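Side-chain contacts in probable oxidoreductase (Pseudomonas aeruginosa, PDB 4B7C), which probably catalyses NADP-dependent reduction or oxidation as a member of the medium-chain dehydrogenase/reductase family, with a Rossmann-fold domain for the cofactor: residues L291-M294 with A295-A299; M281-A284 with Q285-P288; R120-L123 with P124-L127; C247-I250 with S251-N254; P66-G69 with I70-M74. All coordinates share one frame; numbering follows the deposited sequence.

Contact 1. Residues L291-M294 with A295-A299; sequences LKEM and ATWLA
Glu-293 lays its side chain over one face of the indole of Trp-297, an i to i+4 pairing one turn apart on the alpha-helix 287-299. Its CG stands 3.7 Å from the centroid of the six-membered ring of Trp-297 and 13° off the ring normal, a CH-pi contact displaced toward the ring's rim. The carboxylate continues over the same ring, its plane only 12° from that of the indole, and Glu-293 CD comes to 3.5 Å from Trp-297 CZ2. With CG anti to the backbone nitrogen (chi1 -178°) and the chain extended beyond it, the acid runs across the benzo half of the ring, where OE1 is held by the hydroxyl of Tyr-138 in helix 132-145. Met-294, one residue on, bends at chi2 and chi3; its SD lies 4.3 Å from Trp-297 CE3, while its CG lies 4.1 Å from Leu-298 CD1. Met-294 also packs on Val-165 and Ile-169 of helix 161-172 and on Met-135 of helix 132-145. Behind the side chains runs the helical hydrogen-bond ladder, including Leu-298 N to Met-294 O at 3.0 Å. One carbonyl in it serves twice: Glu-293 O accepts Trp-297 N at 3.1 Å, with the donor in the carbonyl plane, and also Thr-296 OG1 at 2.7 Å, tilted slightly out of it.

Contact 2. Residues M281-A284 with Q285-P288; sequences MDYA and QRFP
The ring of Phe-287 lies flat against the backbone of Ala-284, so that Ala-284 CA sits 3.5 Å from the ring centroid and only 3° off the normal. This is a CH-pi contact in which the CA stands over the middle of the ring, while Ala-284 CB touches Phe-287 CE2 at 4.1 Å. The first torsion of Phe-287 (chi1 -74°) sets CG beside the backbone nitrogen and turns the ring back beneath the preceding turn. There its CE1 also meets Tyr-283 CB, at 4.2 Å. Met-132 and Phe-139 of helix 132-145 pack on the same phenylalanine, which is buried although much of its surroundings is exposed.

Tyr-283 and Arg-286 make a different pair. They lie side by side and point the same way, with ring and guanidinium planes 62° apart, and Arg-286 NH1 reaches the tyrosine's edge in its plane, 4.0 Å from Tyr-283 CE2. The tyrosine ring stacks with Phe-139, and its hydroxyl is hydrogen-bonded to Asp-143.

A water bridges Asp-282 O and Gln-285 N. Two backbone bonds close the turns, Arg-286 N to Tyr-283 O at 2.8 Å and Phe-287 N to Ala-284 O at 3.1 Å. These i to i+3 bonds are the signature of a 3-10 segment, here leading from strand 274-277 of the Rossmann sheet into helix 287-299.

Contact 3. Residues R120-L123 with P124-L127; sequences RAPL and PRYL
Leu-123 and Tyr-126 bury the most surface in this turn, and they meet through the backbone oxygen of the leucine. Tyr-126 N donates to Leu-123 O at 3.1 Å, and the same oxygen lies near the plane of the tyrosine ring, at its edge, 3.8 Å from Tyr-126 CD2. A chi1 of -74° swings the tyrosine ring back along the incoming chain. Its CE2 reaches Ala-121 CB at 4.0 Å, and its OH passes 3.8 Å from Arg-120 CB on the way to a hydrogen bond with the backbone oxygen of Asp-117. Ring and hydroxyl thus tie the turn back to the chain that leads into it, while Val-79 of strand 77-85 packs on the tyrosine.

The leucine itself has CB 3.4 Å from Pro-124 CD, tighter than usual for two carbons, a closeness that goes with the peptide link between the two residues. Beyond CB it turns to Tyr-47 and Tyr-95 of the beta sheet.

Pro-122 is the third contributor. Its ring lies alongside the Arg-125 side chain, both pointing the same way, and Pro-122 CD stands over a face of the guanidinium, 3.9 Å from Arg-125 NH1. That arginine, bent at chi2 and chi3, is directed to a salt bridge with Glu-307. Arg-125 N also bonds back to Pro-122 O at 2.9 Å. Successive i to i+3 bonds of this kind mark a short 3-10 segment, with Pro-124 in its first turn, which here carries the chain from strand 114-116 toward helix 132-145.

Contact 4. Residues C247-I250 with S251-N254; sequences CGAI and SQYN
Ala-249 meets Gln-252 and Tyr-253 from the turn that follows Cys-247 and Gly-248, just beyond strand 242-246 of the Rossmann sheet. Its methyl CB rests 3.8 Å from Gln-252 CG, and it also packs against Leu-266 of the second subunit. The carbonyl does more: Ala-249 O accepts Gln-252 N at 3.1 Å and also stands over one face of the Tyr-253 ring, 3.7 Å above its plane and offset toward the rim. Ile-250 comes next. Its CA is only 3.4 Å from Tyr-253 CD2, and its CG1 approaches Tyr-253 CE2 at 4.3 Å. Ile-250 O receives Tyr-253 N at 3.1 Å in a nearly straight bond of 172°.

Beyond the turn, Gln-252 bends at chi2 and donates through NE2 to Ser-251 OG at 3.3 Å, while the serine hydroxyl is also bonded to Val-226 O and the glutamine OE1 to Arg-260 N. The chemistry implies a turn held mainly by its backbone, with polar side chains fastening it to neighbouring loops and the Tyr-253 ring placed face-on to Ala-249 O.

Contact 5. Residues P66-G69 with I70-M74; sequences PPVG and IGEVM
Glu-72 reaches back to the amide of Gly-69, and two hydrogen bonds join the same pair of residues in opposite directions. Gly-69 N donates to Glu-72 OE1 at 2.9 Å with an N-H...O angle of 161°, meeting the carboxylate from above its plane, 70° out of it. In return Glu-72 N donates to Gly-69 O at 3.1 Å. The glutamate starts with CG beside its backbone nitrogen (chi1 -81°) and is extended from there on, which carries the acid across the mouth of the turn to the glycine. A water extends the link to Pro-67: it gives hydrogen bonds to Pro-67 O at 2.9 Å and to Glu-72 OE1 at 3.1 Å, so one carboxylate oxygen is gripped by both an amide and a water.

The backbone bond from Glu-72 to Gly-69 closes a type II beta turn, with Ile-70 and Gly-71 at its corners; the positive phi of Gly-71 is the usual mark of the third position. The turn belongs to the N-terminal, GroES-like domain, between helix 53-58 and strand 77-85, and Gly-71 and Glu-72 form backbone bonds with Leu-13 of strand 7-13.

The apolar contacts centre on Val-68. Its CG2 touches Met-74 SD at 4.0 Å, the two side chains crossing at about a right angle, and Val-68 CG1 packs on the aliphatic start of the glutamate, 4.1 Å from Glu-72 CB. Met-74 has its thioether set by a bend at chi2 and is further covered by Met-54 and Met-58 of helix 53-58.

In the fold
Along the chain the order is contact 5, contact 3, contact 4, contact 2 and contact 1. Contact 5 belongs to the N-terminal GroES-like domain, contact 3 leads from strand 114-116 toward helix 132-145, and contacts 4 and 2 each follow a strand of the parallel Rossmann sheet, 242-246 and 274-277. Contacts 2 and 1 share helix 287-299, their centres about 16 Å apart. Contacts 1 and 3 have centres about 12 Å apart and nearest atoms about 4 Å apart, without touching. Contacts 1 and 5, about 35 Å apart between centres, lie on opposite sides of the chain's centre. Helix 132-145 packs against contacts 1, 2 and 4, joining separate local contacts across what is probably a two-domain enzyme.

Contact 1. Residues L291-M294 with A295-A299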
loop_
_atom_site.group_PDB
_atom_site.type_symbol
_atom_site.label_atom_id
_atom_site.label_comp_id
_atom_site.label_asym_id
_atom_site.label_seq_id
_atom_site.Cartn_x
_atom_site.Cartn_y
_atom_site.Cartn_z
ATOM N N LEU B 291 25.564 1.726 9.640
ATOM C CA LEU B 291 26.790 0.952 9.439
ATOM C C LEU B 291 27.454 0.618 10.780
ATOM O O LEU B 291 27.913 -0.501 10.991
ATOM C CB LEU B 291 27.786 1.701 8.549
ATOM C CG LEU B 291 27.339 1.800 7.074
ATOM C CD1 LEU B 291 28.243 2.704 6.243
ATOM C CD2 LEU B 291 27.221 0.433 6.406
ATOM N N LYS B 292 27.490 1.597 11.676
ATOM C CA LYS B 292 28.103 1.418 12.996
ATOM C C LYS B 292 27.391 0.305 13.766
ATOM O O LYS B 292 28.041 -0.556 14.340
ATOM C CB LYS B 292 28.080 2.728 13.798
ATOM C CG LYS B 292 28.812 2.673 15.136
ATOM C CD LYS B 292 28.604 3.952 15.946
ATOM C CE LYS B 292 29.048 3.788 17.397
ATOM N NZ LYS B 292 28.547 4.879 18.277
ATOM N N GLU B 293 26.063 0.335 13.790
ATOM C CA GLU B 293 25.308 -0.688 14.508
ATOM C C GLU B 293 25.474 -2.061 13.858
ATOM O O GLU B 293 25.705 -3.048 14.547
ATOM C CB GLU B 293 23.827 -0.352 14.631
ATOM C CG GLU B 293 23.073 -1.415 15.418
ATOM C CD GLU B 293 21.748 -0.941 15.977
ATOM O OE1 GLU B 293 20.920 -0.432 15.201
ATOM O OE2 GLU B 293 21.520 -1.120 17.189
ATOM N N MET B 294 25.373 -2.106 12.533
ATOM C CA MET B 294 25.564 -3.354 11.779
ATOM C C MET B 294 26.937 -3.971 12.068
ATOM O O MET B 294 27.050 -5.171 12.279
ATOM C CB MET B 294 25.419 -3.110 10.274
ATOM C CG MET B 294 25.578 -4.359 9.409
ATOM S SD MET B 294 24.218 -5.549 9.633
ATOM C CE MET B 294 22.868 -4.490 9.106
ATOM N N ALA B 295 27.968 -3.136 12.077
ATOM C CA ALA B 295 29.343 -3.579 12.365
ATOM C C ALA B 295 29.465 -4.257 13.738
ATOM O O ALA B 295 30.159 -5.258 13.875
ATOM C CB ALA B 295 30.326 -2.410 12.265
ATOM N N THR B 296 28.793 -3.717 14.746
ATOM C CA THR B 296 28.835 -4.309 16.090
ATOM C C THR B 296 28.085 -5.653 16.130
ATOM O O THR B 296 28.525 -6.597 16.782
ATOM C CB THR B 296 28.287 -3.360 17.173
ATOM O OG1 THR B 296 26.878 -3.196 17.007
ATOM C CG2 THR B 296 28.962 -2.006 17.079
ATOM N N TRP B 297 26.960 -5.740 15.432
ATOM C CA TRP B 297 26.215 -7.004 15.351
ATOM C C TRP B 297 27.068 -8.072 14.727
ATOM O O TRP B 297 27.112 -9.207 15.202
ATOM C CB TRP B 297 24.920 -6.853 14.552
ATOM C CG TRP B 297 23.792 -6.159 15.296
ATOM C CD1 TRP B 297 23.573 -6.102 16.670
ATOM C CD2 TRP B 297 22.666 -5.435 14.710
ATOM N NE1 TRP B 297 22.437 -5.394 16.969
ATOM C CE2 TRP B 297 21.841 -4.973 15.840
ATOM C CE3 TRP B 297 22.280 -5.121 13.412
ATOM C CZ2 TRP B 297 20.691 -4.232 15.655
ATOM C CZ3 TRP B 297 21.113 -4.375 13.244
ATOM C CH2 TRP B 297 20.338 -3.943 14.336
ATOM N N LEU B 298 27.767 -7.705 13.660
ATOM C CA LEU B 298 28.695 -8.621 12.999
ATOM C C LEU B 298 29.834 -9.046 13.935
ATOM O O LEU B 298 30.126 -10.232 14.064
ATOM C CB LEU B 298 29.276 -7.991 11.733
ATOM C CG LEU B 298 28.317 -7.820 10.562
ATOM C CD1 LEU B 298 28.887 -6.755 9.641
ATOM C CD2 LEU B 298 28.126 -9.136 9.822
ATOM N N ALA B 299 30.461 -8.064 14.573
ATOM C CA ALA B 299 31.607 -8.293 15.474
ATOM C C ALA B 299 31.242 -9.204 16.642
ATOM O O ALA B 299 32.036 -10.049 17.047
ATOM C CB ALA B 299 32.143 -6.970 16.008
#

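Contact 2. Residues M281-A284 with Q285-P288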
loop_
_atom_site.group_PDB
_atom_site.type_symbol
_atom_site.label_atom_id
_atom_site.label_comp_id
_atom_site.label_asym_id
_atom_site.label_seq_id
_atom_site.Cartn_x
_atom_site.Cartn_y
_atom_site.Cartn_z
ATOM N N MET B 281 18.957 4.696 -0.829
ATOM C CA MET B 281 19.649 5.989 -0.969
ATOM C C MET B 281 18.946 7.147 -0.265
ATOM O O MET B 281 19.582 8.137 0.088
ATOM C CB MET B 281 19.854 6.333 -2.434
ATOM C CG MET B 281 18.594 7.037 -3.088
ATOM S SD MET B 281 18.142 6.825 -4.884
ATOM C CE MET B 281 19.124 8.128 -5.637
ATOM N N ASP B 282 17.642 7.008 -0.042
ATOM C CA ASP B 282 16.892 8.017 0.718
ATOM C C ASP B 282 17.405 8.131 2.155
ATOM O O ASP B 282 17.125 9.114 2.838
ATOM C CB ASP B 282 15.386 7.713 0.739
ATOM C CG ASP B 282 14.720 7.910 -0.612
ATOM O OD1 ASP B 282 15.356 8.456 -1.526
ATOM O OD2 ASP B 282 13.550 7.515 -0.763
ATOM N N TYR B 283 18.125 7.110 2.614
ATOM C CA TYR B 283 18.632 7.062 3.992
ATOM C C TYR B 283 20.132 7.400 4.117
ATOM O O TYR B 283 20.716 7.221 5.183
ATOM C CB TYR B 283 18.353 5.678 4.603
ATOM C CG TYR B 283 16.890 5.400 4.834
ATOM C CD1 TYR B 283 16.090 4.908 3.807
ATOM C CD2 TYR B 283 16.289 5.668 6.055
ATOM C CE1 TYR B 283 14.735 4.656 3.999
ATOM C CE2 TYR B 283 14.937 5.428 6.248
ATOM C CZ TYR B 283 14.168 4.923 5.200
ATOM O OH TYR B 283 12.827 4.650 5.382
ATOM N N ALA B 284 20.713 7.937 3.050
ATOM C CA ALA B 284 22.154 8.229 2.979
ATOM C C ALA B 284 22.693 8.969 4.200
ATOM O O ALA B 284 23.751 8.630 4.703
ATOM C CB ALA B 284 22.504 8.997 1.701
ATOM N N GLN B 285 21.948 9.953 4.679
ATOM C CA GLN B 285 22.375 10.748 5.831
ATOM C C GLN B 285 22.502 9.938 7.120
ATOM O O GLN B 285 23.168 10.360 8.054
ATOM C CB GLN B 285 21.408 11.906 6.055
ATOM C CG GLN B 285 21.802 12.912 7.144
ATOM C CD GLN B 285 20.896 14.129 7.244
ATOM O OE1 GLN B 285 20.213 14.514 6.289
ATOM N NE2 GLN B 285 20.911 14.755 8.407
ATOM N N ARG B 286 21.829 8.800 7.162
ATOM C CA ARG B 286 21.815 7.956 8.355
ATOM C C ARG B 286 22.722 6.736 8.217
ATOM O O ARG B 286 22.788 5.921 9.122
ATOM C CB ARG B 286 20.383 7.540 8.684
ATOM C CG ARG B 286 19.533 8.708 9.175
ATOM C CD ARG B 286 18.051 8.368 9.192
ATOM N NE ARG B 286 17.743 7.311 10.163
ATOM C CZ ARG B 286 16.533 6.797 10.404
ATOM N NH1 ARG B 286 15.459 7.223 9.747
ATOM N NH2 ARG B 286 16.392 5.843 11.318
ATOM N N PHE B 287 23.431 6.630 7.097
ATOM C CA PHE B 287 24.347 5.509 6.873
ATOM C C PHE B 287 25.377 5.306 8.002
ATOM O O PHE B 287 25.545 4.191 8.466
ATOM C CB PHE B 287 25.075 5.613 5.531
ATOM C CG PHE B 287 24.219 5.300 4.325
ATOM C CD1 PHE B 287 22.920 4.805 4.453
ATOM C CD2 PHE B 287 24.734 5.491 3.047
ATOM C CE1 PHE B 287 22.162 4.512 3.331
ATOM C CE2 PHE B 287 23.983 5.196 1.920
ATOM C CZ PHE B 287 22.691 4.712 2.063
ATOM N N PRO B 288 26.030 6.378 8.470
ATOM C CA PRO B 288 27.029 6.167 9.529
ATOM C C PRO B 288 26.516 5.452 10.773
ATOM O O PRO B 288 27.179 4.539 11.259
ATOM C CB PRO B 288 27.488 7.589 9.872
ATOM C CG PRO B 288 27.276 8.348 8.608
ATOM C CD PRO B 288 25.980 7.789 8.053
HETATM O O HOH W 1 19.473 10.909 3.783
#

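Contact 3. Residues R120-L123 with P124-L127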
loop_
_atom_site.group_PDB
_atom_site.type_symbol
_atom_site.label_atom_id
_atom_site.label_comp_id
_atom_site.label_asym_id
_atom_site.label_seq_id
_atom_site.Cartn_x
_atom_site.Cartn_y
_atom_site.Cartn_z
ATOM N N ARG B 120 38.473 -2.848 9.141
ATOM C CA ARG B 120 37.333 -3.215 10.001
ATOM C C ARG B 120 36.490 -4.360 9.463
ATOM O O ARG B 120 35.711 -4.973 10.194
ATOM C CB ARG B 120 36.451 -1.986 10.258
ATOM C CG ARG B 120 37.111 -0.954 11.196
ATOM C CD ARG B 120 36.164 -0.345 12.230
ATOM N NE ARG B 120 36.429 1.055 12.543
ATOM C CZ ARG B 120 36.925 1.488 13.705
ATOM N NH1 ARG B 120 37.227 0.637 14.690
ATOM N NH2 ARG B 120 37.121 2.789 13.889
ATOM N N ALA B 121 36.651 -4.654 8.186
ATOM C CA ALA B 121 35.890 -5.713 7.575
ATOM C C ALA B 121 36.509 -5.992 6.243
ATOM O O ALA B 121 37.113 -5.107 5.665
ATOM C CB ALA B 121 34.434 -5.291 7.391
ATOM N N PRO B 122 36.344 -7.213 5.741
ATOM C CA PRO B 122 36.815 -7.468 4.393
ATOM C C PRO B 122 36.114 -6.569 3.356
ATOM O O PRO B 122 34.934 -6.250 3.510
ATOM C CB PRO B 122 36.455 -8.925 4.150
ATOM C CG PRO B 122 35.921 -9.469 5.420
ATOM C CD PRO B 122 35.613 -8.343 6.335
ATOM N N LEU B 123 36.867 -6.165 2.341
ATOM C CA LEU B 123 36.398 -5.222 1.331
ATOM C C LEU B 123 35.058 -5.614 0.704
ATOM O O LEU B 123 34.193 -4.767 0.599
ATOM C CB LEU B 123 37.435 -5.020 0.230
ATOM C CG LEU B 123 38.459 -3.902 0.427
ATOM C CD1 LEU B 123 39.225 -3.698 -0.878
ATOM C CD2 LEU B 123 37.744 -2.600 0.787
ATOM N N PRO B 124 34.886 -6.891 0.316
ATOM C CA PRO B 124 33.638 -7.277 -0.312
ATOM C C PRO B 124 32.425 -7.139 0.590
ATOM O O PRO B 124 31.318 -6.998 0.086
ATOM C CB PRO B 124 33.845 -8.759 -0.634
ATOM C CG PRO B 124 35.310 -8.949 -0.671
ATOM C CD PRO B 124 35.830 -8.023 0.382
ATOM N N ARG B 125 32.640 -7.153 1.904
ATOM C CA ARG B 125 31.551 -7.006 2.859
ATOM C C ARG B 125 30.917 -5.600 2.825
ATOM O O ARG B 125 29.773 -5.405 3.238
ATOM C CB ARG B 125 31.997 -7.343 4.280
ATOM C CG ARG B 125 30.816 -7.392 5.242
ATOM C CD ARG B 125 30.890 -8.534 6.231
ATOM N NE ARG B 125 31.205 -9.814 5.605
ATOM C CZ ARG B 125 31.974 -10.756 6.147
ATOM N NH1 ARG B 125 32.547 -10.584 7.337
ATOM N NH2 ARG B 125 32.184 -11.879 5.481
ATOM N N TYR B 126 31.671 -4.635 2.320
ATOM C CA TYR B 126 31.146 -3.284 2.108
ATOM C C TYR B 126 30.223 -3.218 0.880
ATOM O O TYR B 126 29.749 -2.147 0.508
ATOM C CB TYR B 126 32.286 -2.269 1.975
ATOM C CG TYR B 126 32.930 -1.983 3.309
ATOM C CD1 TYR B 126 32.265 -1.239 4.270
ATOM C CD2 TYR B 126 34.190 -2.464 3.604
ATOM C CE1 TYR B 126 32.843 -0.977 5.502
ATOM C CE2 TYR B 126 34.779 -2.203 4.821
ATOM C CZ TYR B 126 34.107 -1.473 5.781
ATOM O OH TYR B 126 34.735 -1.211 6.981
ATOM N N LEU B 127 29.995 -4.372 0.256
ATOM C CA LEU B 127 28.983 -4.509 -0.800
ATOM C C LEU B 127 27.816 -5.364 -0.348
ATOM O O LEU B 127 26.873 -5.561 -1.107
ATOM C CB LEU B 127 29.591 -5.131 -2.050
ATOM C CG LEU B 127 30.647 -4.305 -2.738
ATOM C CD1 LEU B 127 31.161 -5.104 -3.933
ATOM C CD2 LEU B 127 30.060 -2.969 -3.151
#

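Contact 4. Residues C247-I250 with S251-N254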
loop_
_atom_site.group_PDB
_atom_site.type_symbol
_atom_site.label_atom_id
_atom_site.label_comp_id
_atom_site.label_asym_id
_atom_site.label_seq_id
_atom_site.Cartn_x
_atom_site.Cartn_y
_atom_site.Cartn_z
ATOM N N CYS B 247 10.752 -3.630 -1.302
ATOM C CA CYS B 247 12.149 -3.305 -1.624
ATOM C C CYS B 247 12.535 -3.692 -3.034
ATOM O O CYS B 247 13.506 -3.179 -3.578
ATOM C CB CYS B 247 13.085 -4.023 -0.671
ATOM S SG CYS B 247 13.007 -3.353 0.978
ATOM N N GLY B 248 11.769 -4.605 -3.628
ATOM C CA GLY B 248 11.995 -5.014 -5.002
ATOM C C GLY B 248 10.974 -6.041 -5.461
ATOM O O GLY B 248 10.088 -6.422 -4.690
ATOM N N ALA B 249 11.114 -6.483 -6.710
ATOM C CA ALA B 249 10.267 -7.535 -7.305
ATOM C C ALA B 249 11.029 -8.412 -8.326
ATOM O O ALA B 249 10.854 -8.307 -9.553
ATOM C CB ALA B 249 9.033 -6.911 -7.947
ATOM N N ILE B 250 11.833 -9.329 -7.803
ATOM C CA ILE B 250 12.756 -10.120 -8.632
ATOM C C ILE B 250 12.018 -11.050 -9.598
ATOM O O ILE B 250 12.467 -11.279 -10.725
ATOM C CB ILE B 250 13.671 -11.018 -7.755
ATOM C CG1 ILE B 250 14.658 -10.195 -6.925
ATOM C CG2 ILE B 250 14.485 -11.979 -8.616
ATOM C CD1 ILE B 250 15.233 -10.914 -5.721
ATOM N N SER B 251 10.890 -11.586 -9.141
ATOM C CA SER B 251 10.079 -12.525 -9.922
ATOM C C SER B 251 9.457 -11.862 -11.152
ATOM O O SER B 251 8.879 -12.545 -11.999
ATOM C CB SER B 251 8.998 -13.144 -9.034
ATOM O OG SER B 251 8.047 -12.170 -8.652
ATOM N N GLN B 252 9.567 -10.534 -11.217
ATOM C CA GLN B 252 9.108 -9.689 -12.312
ATOM C C GLN B 252 10.215 -9.208 -13.251
ATOM O O GLN B 252 9.900 -8.706 -14.324
ATOM C CB GLN B 252 8.393 -8.470 -11.697
ATOM C CG GLN B 252 7.294 -8.893 -10.735
ATOM C CD GLN B 252 6.243 -9.786 -11.383
ATOM O OE1 GLN B 252 5.808 -9.537 -12.506
ATOM N NE2 GLN B 252 5.849 -10.844 -10.680
ATOM N N TYR B 253 11.492 -9.354 -12.882
ATOM C CA TYR B 253 12.553 -8.604 -13.615
ATOM C C TYR B 253 12.719 -9.091 -15.074
ATOM O O TYR B 253 12.737 -8.284 -16.027
ATOM C CB TYR B 253 13.929 -8.584 -12.895
ATOM C CG TYR B 253 14.113 -7.485 -11.838
ATOM C CD1 TYR B 253 13.972 -6.140 -12.165
ATOM C CD2 TYR B 253 14.442 -7.796 -10.517
ATOM C CE1 TYR B 253 14.125 -5.144 -11.209
ATOM C CE2 TYR B 253 14.593 -6.808 -9.553
ATOM C CZ TYR B 253 14.435 -5.484 -9.904
ATOM O OH TYR B 253 14.573 -4.508 -8.941
ATOM N N ASN B 254 12.825 -10.407 -15.241
ATOM C CA ASN B 254 13.031 -11.013 -16.560
ATOM C C ASN B 254 11.733 -11.511 -17.185
ATOM O O ASN B 254 11.752 -12.279 -18.152
ATOM C CB ASN B 254 14.022 -12.173 -16.453
ATOM C CG ASN B 254 15.420 -11.708 -16.116
ATOM O OD1 ASN B 254 16.077 -11.042 -16.918
ATOM N ND2 ASN B 254 15.885 -12.060 -14.927
#

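Contact 5. Residues P66-G69 with I70-M74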
loop_
_atom_site.group_PDB
_atom_site.type_symbol
_atom_site.label_atom_id
_atom_site.label_comp_id
_atom_site.label_asym_id
_atom_site.label_seq_id
_atom_site.Cartn_x
_atom_site.Cartn_y
_atom_site.Cartn_z
ATOM N N PRO B 66 17.545 6.736 -13.488
ATOM C CA PRO B 66 17.404 6.636 -14.940
ATOM C C PRO B 66 17.982 5.338 -15.514
ATOM O O PRO B 66 18.966 4.819 -14.994
ATOM C CB PRO B 66 18.191 7.848 -15.458
ATOM C CG PRO B 66 18.245 8.798 -14.319
ATOM C CD PRO B 66 18.297 7.943 -13.089
ATOM N N PRO B 67 17.385 4.824 -16.604
ATOM C CA PRO B 67 17.962 3.641 -17.235
ATOM C C PRO B 67 19.389 3.887 -17.705
ATOM O O PRO B 67 19.761 5.014 -18.010
ATOM C CB PRO B 67 17.057 3.380 -18.445
ATOM C CG PRO B 67 15.913 4.320 -18.350
ATOM C CD PRO B 67 16.248 5.384 -17.359
ATOM N N VAL B 68 20.171 2.819 -17.775
ATOM C CA VAL B 68 21.490 2.898 -18.403
ATOM C C VAL B 68 21.308 3.178 -19.896
ATOM O O VAL B 68 20.502 2.531 -20.558
ATOM C CB VAL B 68 22.286 1.598 -18.193
ATOM C CG1 VAL B 68 23.569 1.624 -19.018
ATOM C CG2 VAL B 68 22.573 1.399 -16.711
ATOM N N GLY B 69 22.031 4.158 -20.412
ATOM C CA GLY B 69 21.933 4.534 -21.828
ATOM C C GLY B 69 22.621 3.514 -22.704
ATOM O O GLY B 69 23.557 2.841 -22.266
ATOM N N ILE B 70 22.149 3.379 -23.938
ATOM C CA ILE B 70 22.820 2.530 -24.922
ATOM C C ILE B 70 24.203 3.102 -25.202
ATOM O O ILE B 70 24.346 4.302 -25.426
ATOM C CB ILE B 70 22.032 2.438 -26.247
ATOM C CG1 ILE B 70 20.673 1.769 -26.002
ATOM C CG2 ILE B 70 22.820 1.669 -27.297
ATOM C CD1 ILE B 70 20.767 0.313 -25.584
ATOM N N GLY B 71 25.214 2.240 -25.163
ATOM C CA GLY B 71 26.605 2.666 -25.357
ATOM C C GLY B 71 27.293 3.181 -24.090
ATOM O O GLY B 71 28.491 3.445 -24.094
ATOM N N GLU B 72 26.537 3.315 -23.008
ATOM C CA GLU B 72 27.093 3.732 -21.716
ATOM C C GLU B 72 27.644 2.531 -20.962
ATOM O O GLU B 72 27.136 1.416 -21.085
ATOM C CB GLU B 72 26.037 4.389 -20.821
ATOM C CG GLU B 72 25.748 5.853 -21.106
ATOM C CD GLU B 72 24.723 6.457 -20.148
ATOM O OE1 GLU B 72 24.209 5.751 -19.237
ATOM O OE2 GLU B 72 24.434 7.660 -20.316
ATOM N N VAL B 73 28.665 2.778 -20.146
ATOM C CA VAL B 73 29.177 1.752 -19.248
ATOM C C VAL B 73 28.063 1.282 -18.330
ATOM O O VAL B 73 27.348 2.086 -17.748
ATOM C CB VAL B 73 30.352 2.274 -18.404
ATOM C CG1 VAL B 73 30.847 1.185 -17.454
ATOM C CG2 VAL B 73 31.465 2.745 -19.321
ATOM N N MET B 74 27.917 -0.027 -18.210
ATOM C CA MET B 74 26.868 -0.593 -17.386
ATOM C C MET B 74 27.001 -0.140 -15.921
ATOM O O MET B 74 28.102 -0.102 -15.363
ATOM C CB MET B 74 26.877 -2.119 -17.459
ATOM C CG MET B 74 25.813 -2.797 -16.605
ATOM S SD MET B 74 24.139 -2.243 -16.906
ATOM C CE MET B 74 23.332 -3.132 -15.581
HETATM O O HOH W 2 22.072 6.404 -17.055
#